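Local atomic coordinates of putative sugar ABC transporter, substrate-binding protein (Clostridium phytofermentans, PDB entry 4WZZ), a protein that binds L-rhamnose and probably serves as the sugar-recognising solute-binding component of an ABC transporter. Residues A[166-171]-A[210-215]. Numbering follows the deposited sequence.
Sequences ALMDAI and SKLNLI
Within 166-171, the first residue to reach L212 is M168, a selenomethionine on helix 160-174, and it meets this residue of the edge strand 212-219 through its terminal methyl group alone. M168 CE lies 3.9 Å from L212 CD1, the two side chains running past one another in opposite directions. Bends at chi2 (-50°) and chi3 (-48°) fold the chain back and bring the methyl close to the strand, whereas the CB bond does not point at it. The same side chain packs on M200 and V203 of helix 191-203, on M204 just beyond it, and on W181 of the central strand 179-185. D169, next along, makes no contact with 210-215, although its carboxylate comes back toward that side; OD1 forms a salt bridge with K208 NZ and a hydrogen bond with Y209 OH, just before the segment, so the helix is tied there by charge as well as by apolar packing.

One turn on from M168, I171 directs its CB bond toward the strand. I171 CG2, the branch anti to the backbone N, lies 4.0 Å from L212 CD1, while W181 is a further neighbour of this residue. L212 thus offers a single methyl to both helix residues, and its side chain also touches S175 beyond the segment. The backbones stay well apart, the CA atoms of I171 and L212 being 8.5 Å from each other.

The arrangement belongs to the alpha/beta layering of one lobe of the periplasmic binding protein fold, in which a helix covers the edge of a four-stranded parallel sheet, away from the rhamnose pocket. With 111 Å² buried in all, the contact is small and wholly apolar: dispersion and hydrophobic burial join 166-171 to 210-215, with little directional demand.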
# COMPACT_ATOMS: atom_id res chain seq x y z
N ALA A 166 14.23 -1.83 -2.38
CA ALA A 166 13.92 -2.51 -3.63
C ALA A 166 13.77 -1.49 -4.74
O ALA A 166 14.29 -1.65 -5.85
CB ALA A 166 12.63 -3.33 -3.50
N LEU A 167 13.02 -0.43 -4.47
CA LEU A 167 12.79 0.58 -5.48
C LEU A 167 14.05 1.33 -5.87
O LEU A 167 14.29 1.56 -7.05
CB LEU A 167 11.68 1.54 -5.03
CG LEU A 167 10.28 0.88 -4.95
CD1 LEU A 167 9.26 1.85 -4.43
CD2 LEU A 167 9.86 0.32 -6.30
N MSE A 168 14.88 1.70 -4.90
CA MSE A 168 16.11 2.43 -5.24
C MSE A 168 17.02 1.55 -6.09
O MSE A 168 17.62 2.03 -7.05
CB MSE A 168 16.86 2.94 -4.02
CG MSE A 168 16.22 4.15 -3.36
SE MSE A 168 15.81 5.63 -4.62
CE MSE A 168 17.51 5.72 -5.57
N ASP A 169 17.15 0.28 -5.72
CA ASP A 169 17.99 -0.64 -6.49
C ASP A 169 17.42 -0.83 -7.88
O ASP A 169 18.17 -0.91 -8.85
CB ASP A 169 18.17 -1.98 -5.77
CG ASP A 169 19.10 -1.88 -4.56
OD1 ASP A 169 19.93 -0.94 -4.51
OD2 ASP A 169 19.01 -2.74 -3.65
N ALA A 170 16.08 -0.86 -8.01
CA ALA A 170 15.46 -0.93 -9.31
C ALA A 170 15.78 0.27 -10.16
O ALA A 170 16.16 0.15 -11.33
CB ALA A 170 13.94 -1.09 -9.19
N ILE A 171 15.66 1.46 -9.58
CA ILE A 171 15.98 2.67 -10.34
C ILE A 171 17.44 2.66 -10.79
O ILE A 171 17.75 2.97 -11.94
CB ILE A 171 15.67 3.93 -9.52
CG1 ILE A 171 14.15 4.07 -9.29
CG2 ILE A 171 16.19 5.16 -10.22
CD1 ILE A 171 13.81 4.75 -7.97
N SER A 210 24.95 7.88 -6.28
CA SER A 210 25.36 9.28 -6.34
C SER A 210 25.18 9.92 -7.72
O SER A 210 25.10 11.14 -7.82
CB SER A 210 26.81 9.43 -5.89
OG SER A 210 27.68 8.80 -6.80
N LYS A 211 25.10 9.10 -8.76
CA LYS A 211 24.89 9.60 -10.13
C LYS A 211 23.44 9.67 -10.56
O LYS A 211 23.15 10.06 -11.69
CB LYS A 211 25.65 8.74 -11.14
CG LYS A 211 27.15 8.76 -10.96
CD LYS A 211 27.76 7.49 -11.51
CE LYS A 211 28.50 7.71 -12.81
NZ LYS A 211 29.95 7.94 -12.58
N LEU A 212 22.53 9.28 -9.66
CA LEU A 212 21.10 9.45 -9.88
C LEU A 212 20.68 10.81 -9.37
O LEU A 212 21.26 11.32 -8.42
CB LEU A 212 20.33 8.36 -9.13
CG LEU A 212 20.57 6.91 -9.57
CD1 LEU A 212 19.80 5.94 -8.67
CD2 LEU A 212 20.14 6.73 -11.01
N ASN A 213 19.68 11.41 -10.00
CA ASN A 213 19.15 12.68 -9.53
C ASN A 213 17.63 12.63 -9.48
O ASN A 213 16.97 12.48 -10.50
CB ASN A 213 19.60 13.81 -10.44
CG ASN A 213 19.06 15.16 -10.00
OD1 ASN A 213 19.33 15.62 -8.88
ND2 ASN A 213 18.30 15.81 -10.86
N LEU A 214 17.09 12.74 -8.27
CA LEU A 214 15.64 12.79 -8.06
C LEU A 214 15.15 14.20 -8.37
O LEU A 214 15.53 15.16 -7.68
CB LEU A 214 15.30 12.40 -6.62
CG LEU A 214 13.82 12.55 -6.26
CD1 LEU A 214 12.88 11.77 -7.22
CD2 LEU A 214 13.60 12.11 -4.83
N ILE A 215 14.33 14.34 -9.41
CA ILE A 215 13.87 15.67 -9.81
C ILE A 215 12.73 16.17 -8.96
O ILE A 215 12.52 17.38 -8.86
CB ILE A 215 13.48 15.73 -11.30
CG1 ILE A 215 12.20 14.97 -11.57
CG2 ILE A 215 14.61 15.22 -12.16
CD1 ILE A 215 11.78 15.02 -13.04